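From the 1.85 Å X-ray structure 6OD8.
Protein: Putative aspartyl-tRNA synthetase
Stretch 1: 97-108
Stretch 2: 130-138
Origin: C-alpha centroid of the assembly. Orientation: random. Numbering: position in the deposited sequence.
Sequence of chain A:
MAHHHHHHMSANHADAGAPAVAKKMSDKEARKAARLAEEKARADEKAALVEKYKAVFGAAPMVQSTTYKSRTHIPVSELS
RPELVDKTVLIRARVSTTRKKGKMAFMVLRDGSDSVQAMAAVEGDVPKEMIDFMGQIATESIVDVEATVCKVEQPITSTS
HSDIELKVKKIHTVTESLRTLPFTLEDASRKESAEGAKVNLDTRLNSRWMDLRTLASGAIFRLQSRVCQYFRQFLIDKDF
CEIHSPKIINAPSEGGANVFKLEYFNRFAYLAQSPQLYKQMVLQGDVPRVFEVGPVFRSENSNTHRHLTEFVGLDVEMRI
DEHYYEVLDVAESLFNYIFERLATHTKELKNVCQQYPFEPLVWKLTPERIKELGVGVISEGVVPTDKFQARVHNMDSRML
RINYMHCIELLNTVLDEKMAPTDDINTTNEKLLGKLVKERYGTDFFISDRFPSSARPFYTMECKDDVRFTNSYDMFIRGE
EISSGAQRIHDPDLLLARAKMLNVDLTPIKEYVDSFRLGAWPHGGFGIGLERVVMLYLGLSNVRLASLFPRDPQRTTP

Stretch 1, residues 97-108: TTRKKGKMAFMV
Stretch 2, residues 130-138: MIDFMGQIA

Residues 97-108 form a β-hairpin; residues 130-135 are helical, in a helix that begins earlier and lies across one face of the hairpin, and Ile137 and Ala138 continue in extended conformation. Strand residues such as Ala105 are extended (-125/145). Backbone bonds join Arg99 N to Phe106 O (3.0 Å), Phe106 N to Arg99 O (2.9 Å) and Lys101 N to Met104 O (2.9 Å); Gly102 (75/-128) and Lys103 (-89/23) make the turn. Helix residues lie near -60/-42, with Met134 N bonded to Met130 O (2.9 Å) and Gly135 N to Ile131 O (3.0 Å). The helix runs at 139° to strand 97-100, with axes 6.4 Å apart, and at 31° to strand 104-108, 7.5 Å apart. Arg99 CA lies 4.7 Å from Gly135 CA, and Ala105 CA 5.3 Å from Ile131 CA.

Strand alternation points Thr98, Lys100, Ala105 and Met107 toward the helix and Arg99, Met104 and Phe106 away. The close approach at Gly135 depends on its lack of a side chain: an ideal CB there would fall 3.0 Å from Lys100 CB.

Thr98, with chi1 t, donates from OG1 to Met134 O (2.7 Å), a carbonyl near the end of the helix that also receives a weak bond from Ile137 N (3.4 Å). Its CG2 sits 3.3 Å from Ile137 O. Lys100 (t, t, m, t) extends across the helix, passing CG 3.8 Å from Ile131 CG2, and the m turn at chi3 precedes a salt bridge from NZ to Asp132 OD1 (3.1 Å). Asp132 CB points away, but chi1 m and chi2 -35° bring its carboxylate back. A water links Lys100 NZ (3.0 Å, weak) to Asp132 O (2.6 Å).

The apolar centre is compact. Ala105 CB packs 3.8 Å from Met134 CB and 4.2 Å from CG1 of Ile131 (m, p). Met107 (m, t, p) and Met134 (m, t, p) meet at SD and CE, respectively, 3.4 Å apart, while Met107 CE reaches 4.3 Å from CD1 of Ile137 (m, t).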

ATOM      1  N   THR A  97      18.878 -30.896   4.142  1.00 21.91           N
ATOM      2  CA  THR A  97      19.318 -32.139   4.746  1.00 23.25           C
ATOM      3  C   THR A  97      20.768 -32.363   4.348  1.00 25.26           C
ATOM      4  O   THR A  97      21.247 -31.819   3.344  1.00 24.72           O
ATOM      5  CB  THR A  97      18.478 -33.341   4.299  1.00 35.05           C
ATOM      6  OG1 THR A  97      18.645 -33.526   2.886  1.00 29.27           O
ATOM      7  CG2 THR A  97      16.996 -33.133   4.617  1.00 39.47           C
ATOM      8  N   THR A  98      21.458 -33.184   5.131  1.00 25.83           N
ATOM      9  CA  THR A  98      22.817 -33.558   4.768  1.00 31.25           C
ATOM     10  C   THR A  98      23.182 -34.823   5.521  1.00 35.30           C
ATOM     11  O   THR A  98      22.802 -34.992   6.682  1.00 35.04           O
ATOM     12  CB  THR A  98      23.827 -32.436   5.068  1.00 33.56           C
ATOM     13  OG1 THR A  98      25.128 -32.830   4.604  1.00 32.88           O
ATOM     14  CG2 THR A  98      23.878 -32.145   6.565  1.00 33.73           C
ATOM     15  N   ARG A  99      23.891 -35.715   4.839  1.00 28.43           N
ATOM     16  CA  ARG A  99      24.272 -36.985   5.430  1.00 35.74           C
ATOM     17  C   ARG A  99      25.537 -37.471   4.749  1.00 42.04           C
ATOM     18  O   ARG A  99      25.820 -37.116   3.601  1.00 33.48           O
ATOM     19  CB  ARG A  99      23.167 -38.038   5.297  1.00 46.19           C
ATOM     20  CG  ARG A  99      22.897 -38.471   3.870  1.00 52.48           C
ATOM     21  CD  ARG A  99      21.824 -39.554   3.792  1.00 58.72           C
ATOM     22  NE  ARG A  99      21.609 -40.004   2.416  1.00 66.06           N
ATOM     23  CZ  ARG A  99      22.219 -41.053   1.868  1.00 71.27           C
ATOM     24  NH1 ARG A  99      23.080 -41.771   2.578  1.00 74.07           N
ATOM     25  NH2 ARG A  99      21.968 -41.382   0.608  1.00 72.72           N
ATOM     26  N   LYS A 100      26.287 -38.288   5.477  1.00 40.87           N
ATOM     27  CA  LYS A 100      27.489 -38.940   4.988  1.00 45.31           C
ATOM     28  C   LYS A 100      27.220 -40.436   4.879  1.00 51.81           C
ATOM     29  O   LYS A 100      26.439 -40.998   5.653  1.00 53.69           O
ATOM     30  CB  LYS A 100      28.663 -38.662   5.934  1.00 50.93           C
ATOM     31  CG  LYS A 100      29.980 -39.306   5.543  1.00 58.43           C
ATOM     32  CD  LYS A 100      30.843 -39.579   6.768  1.00 57.64           C
ATOM     33  CE  LYS A 100      31.097 -38.310   7.551  1.00 52.02           C
ATOM     34  NZ  LYS A 100      31.871 -38.545   8.806  1.00 49.09           N
ATOM     35  N   LYS A 101      27.851 -41.077   3.893  1.00 55.29           N
ATOM     36  CA  LYS A 101      27.690 -42.520   3.683  1.00 59.39           C
ATOM     37  C   LYS A 101      28.968 -43.020   3.009  1.00 67.01           C
ATOM     38  O   LYS A 101      29.058 -43.068   1.778  1.00 66.23           O
ATOM     39  CB  LYS A 101      26.454 -42.838   2.854  1.00 57.58           C
ATOM     40  N   GLY A 102      29.950 -43.374   3.832  1.00 68.98           N
ATOM     41  CA  GLY A 102      31.222 -43.849   3.308  1.00 70.00           C
ATOM     42  C   GLY A 102      32.057 -42.709   2.767  1.00 65.31           C
ATOM     43  O   GLY A 102      32.283 -41.699   3.448  1.00 66.09           O
ATOM     44  N   LYS A 103      32.524 -42.867   1.530  1.00 57.44           N
ATOM     45  CA  LYS A 103      33.339 -41.864   0.863  1.00 55.23           C
ATOM     46  C   LYS A 103      32.502 -40.848   0.095  1.00 40.67           C
ATOM     47  O   LYS A 103      33.011 -40.218  -0.839  1.00 52.87           O
ATOM     48  CB  LYS A 103      34.348 -42.539  -0.074  1.00 57.36           C
ATOM     49  N   MET A 104      31.236 -40.665   0.469  1.00 41.81           N
ATOM     50  CA  MET A 104      30.368 -39.729  -0.232  1.00 42.78           C
ATOM     51  C   MET A 104      29.483 -38.982   0.749  1.00 42.08           C
ATOM     52  O   MET A 104      29.126 -39.500   1.811  1.00 41.38           O
ATOM     53  CB  MET A 104      29.495 -40.440  -1.266  1.00 45.26           C
ATOM     54  CG  MET A 104      30.201 -40.716  -2.580  1.00 52.25           C
ATOM     55  SD  MET A 104      29.455 -42.124  -3.396  1.00 65.94           S
ATOM     56  CE  MET A 104      28.194 -41.383  -4.416  1.00 52.46           C
ATOM     57  N   ALA A 105      29.126 -37.759   0.371  1.00 38.28           N
ATOM     58  CA  ALA A 105      28.188 -36.933   1.117  1.00 31.90           C
ATOM     59  C   ALA A 105      27.055 -36.513   0.192  1.00 34.84           C
ATOM     60  O   ALA A 105      27.265 -36.275  -1.000  1.00 31.11           O
ATOM     61  CB  ALA A 105      28.862 -35.689   1.705  1.00 30.64           C
ATOM     62  N   PHE A 106      25.851 -36.423   0.756  1.00 32.02           N
ATOM     63  CA  PHE A 106      24.633 -36.147   0.007  1.00 32.24           C
ATOM     64  C   PHE A 106      23.845 -35.081   0.741  1.00 34.96           C
ATOM     65  O   PHE A 106      23.580 -35.221   1.940  1.00 30.15           O
ATOM     66  CB  PHE A 106      23.762 -37.398  -0.155  1.00 30.80           C
ATOM     67  CG  PHE A 106      24.446 -38.515  -0.888  1.00 41.76           C
ATOM     68  CD1 PHE A 106      24.306 -38.644  -2.257  1.00 37.82           C
ATOM     69  CD2 PHE A 106      25.234 -39.432  -0.204  1.00 41.92           C
ATOM     70  CE1 PHE A 106      24.927 -39.671  -2.932  1.00 39.68           C
ATOM     71  CE2 PHE A 106      25.861 -40.462  -0.874  1.00 40.67           C
ATOM     72  CZ  PHE A 106      25.709 -40.580  -2.240  1.00 42.80           C
ATOM     73  N   MET A 107      23.455 -34.038   0.013  1.00 26.42           N
ATOM     74  CA  MET A 107      22.732 -32.915   0.580  1.00 29.50           C
ATOM     75  C   MET A 107      21.566 -32.563  -0.329  1.00 30.29           C
ATOM     76  O   MET A 107      21.567 -32.847  -1.531  1.00 29.01           O
ATOM     77  CB  MET A 107      23.631 -31.674   0.742  1.00 30.05           C
ATOM     78  CG  MET A 107      25.003 -31.946   1.338  1.00 37.07           C
ATOM     79  SD  MET A 107      26.034 -30.460   1.380  1.00 35.48           S
ATOM     80  CE  MET A 107      25.145 -29.482   2.578  1.00 25.51           C
ATOM     81  N   VAL A 108      20.570 -31.926   0.262  1.00 23.44           N
ATOM     82  CA  VAL A 108      19.535 -31.227  -0.483  1.00 23.53           C
ATOM     83  C   VAL A 108      19.695 -29.757  -0.153  1.00 27.89           C
ATOM     84  O   VAL A 108      19.623 -29.376   1.024  1.00 20.72           O
ATOM     85  CB  VAL A 108      18.116 -31.708  -0.135  1.00 23.20           C
ATOM     86  CG1 VAL A 108      17.107 -30.820  -0.851  1.00 22.58           C
ATOM     87  CG2 VAL A 108      17.927 -33.176  -0.513  1.00 24.90           C
ATOM     88  N   MET A 130      36.504 -33.155   3.289  1.00 37.00           N
ATOM     89  CA  MET A 130      35.394 -32.332   2.825  1.00 37.94           C
ATOM     90  C   MET A 130      34.069 -33.095   2.879  1.00 36.54           C
ATOM     91  O   MET A 130      33.029 -32.508   3.191  1.00 35.07           O
ATOM     92  CB  MET A 130      35.674 -31.817   1.411  1.00 33.00           C
ATOM     93  CG  MET A 130      34.595 -30.890   0.889  1.00 37.27           C
ATOM     94  SD  MET A 130      34.857 -30.348  -0.815  1.00 39.51           S
ATOM     95  CE  MET A 130      33.447 -31.081  -1.636  1.00 32.72           C
ATOM     96  N   ILE A 131      34.093 -34.399   2.588  1.00 36.45           N
ATOM     97  CA  ILE A 131      32.906 -35.232   2.760  1.00 35.11           C
ATOM     98  C   ILE A 131      32.489 -35.258   4.227  1.00 42.31           C
ATOM     99  O   ILE A 131      31.293 -35.171   4.550  1.00 31.88           O
ATOM    100  CB  ILE A 131      33.155 -36.654   2.211  1.00 40.51           C
ATOM    101  CG1 ILE A 131      32.787 -36.746   0.725  1.00 41.38           C
ATOM    102  CG2 ILE A 131      32.337 -37.676   2.974  1.00 41.20           C
ATOM    103  CD1 ILE A 131      33.644 -35.924  -0.191  1.00 39.30           C
ATOM    104  N   ASP A 132      33.470 -35.362   5.135  1.00 39.39           N
ATOM    105  CA  ASP A 132      33.180 -35.264   6.567  1.00 39.43           C
ATOM    106  C   ASP A 132      32.592 -33.909   6.920  1.00 36.20           C
ATOM    107  O   ASP A 132      31.645 -33.822   7.715  1.00 33.27           O
ATOM    108  CB  ASP A 132      34.445 -35.485   7.391  1.00 42.47           C
ATOM    109  CG  ASP A 132      35.058 -36.858   7.177  1.00 52.84           C
ATOM    110  OD1 ASP A 132      34.295 -37.831   6.990  1.00 49.61           O
ATOM    111  OD2 ASP A 132      36.306 -36.954   7.197  1.00 54.15           O
ATOM    112  N   PHE A 133      33.165 -32.834   6.369  1.00 33.82           N
ATOM    113  CA  PHE A 133      32.650 -31.499   6.647  1.00 33.34           C
ATOM    114  C   PHE A 133      31.199 -31.375   6.213  1.00 28.25           C
ATOM    115  O   PHE A 133      30.352 -30.884   6.969  1.00 28.13           O
ATOM    116  CB  PHE A 133      33.510 -30.446   5.947  1.00 28.88           C
ATOM    117  CG  PHE A 133      32.998 -29.049   6.111  1.00 27.17           C
ATOM    118  CD1 PHE A 133      33.130 -28.380   7.317  1.00 27.12           C
ATOM    119  CD2 PHE A 133      32.375 -28.398   5.052  1.00 26.38           C
ATOM    120  CE1 PHE A 133      32.644 -27.071   7.471  1.00 25.69           C
ATOM    121  CE2 PHE A 133      31.896 -27.099   5.194  1.00 26.80           C
ATOM    122  CZ  PHE A 133      32.029 -26.435   6.407  1.00 29.09           C
ATOM    123  N   MET A 134      30.895 -31.804   4.984  1.00 29.70           N
ATOM    124  CA  MET A 134      29.530 -31.704   4.480  1.00 29.90           C
ATOM    125  C   MET A 134      28.559 -32.474   5.362  1.00 28.94           C
ATOM    126  O   MET A 134      27.457 -31.993   5.659  1.00 26.91           O
ATOM    127  CB  MET A 134      29.462 -32.216   3.048  1.00 28.52           C
ATOM    128  CG  MET A 134      30.151 -31.324   2.062  1.00 31.36           C
ATOM    129  SD  MET A 134      30.327 -32.156   0.479  1.00 36.48           S
ATOM    130  CE  MET A 134      28.615 -32.140  -0.080  1.00 26.55           C
ATOM    131  N   GLY A 135      28.950 -33.672   5.800  1.00 32.40           N
ATOM    132  CA  GLY A 135      28.061 -34.480   6.614  1.00 31.63           C
ATOM    133  C   GLY A 135      27.680 -33.845   7.937  1.00 33.50           C
ATOM    134  O   GLY A 135      26.624 -34.173   8.487  1.00 36.26           O
ATOM    135  N   GLN A 136      28.504 -32.935   8.462  1.00 31.03           N
ATOM    136  CA  GLN A 136      28.255 -32.369   9.783  1.00 31.63           C
ATOM    137  C   GLN A 136      27.728 -30.933   9.767  1.00 30.16           C
ATOM    138  O   GLN A 136      27.533 -30.357  10.844  1.00 28.55           O
ATOM    139  CB  GLN A 136      29.532 -32.458  10.643  1.00 35.24           C
ATOM    140  CG  GLN A 136      30.728 -31.645  10.139  1.00 38.58           C
ATOM    141  CD  GLN A 136      30.613 -30.169  10.490  1.00 39.40           C
ATOM    142  OE1 GLN A 136      30.525 -29.807  11.669  1.00 36.49           O
ATOM    143  NE2 GLN A 136      30.579 -29.312   9.467  1.00 26.73           N
ATOM    144  N   ILE A 137      27.504 -30.330   8.593  1.00 27.93           N
ATOM    145  CA  ILE A 137      26.914 -28.995   8.556  1.00 27.02           C
ATOM    146  C   ILE A 137      25.526 -29.057   9.180  1.00 25.08           C
ATOM    147  O   ILE A 137      24.756 -29.991   8.930  1.00 28.14           O
ATOM    148  CB  ILE A 137      26.856 -28.458   7.114  1.00 24.24           C
ATOM    149  CG1 ILE A 137      28.265 -28.433   6.508  1.00 23.17           C
ATOM    150  CG2 ILE A 137      26.238 -27.063   7.057  1.00 22.97           C
ATOM    151  CD1 ILE A 137      28.338 -27.979   5.061  1.00 22.66           C
ATOM    152  N   ALA A 138      25.208 -28.076  10.019  1.00 22.58           N
ATOM    153  CA  ALA A 138      23.882 -28.032  10.632  1.00 26.78           C
ATOM    154  C   ALA A 138      22.835 -27.677   9.585  1.00 23.34           C
ATOM    155  O   ALA A 138      23.042 -26.776   8.764  1.00 22.45           O
ATOM    156  CB  ALA A 138      23.849 -27.009  11.768  1.00 22.09           C
TER
HETATM  157  O   HOH W   1      30.824 -35.770   9.212  1.00 42.32           O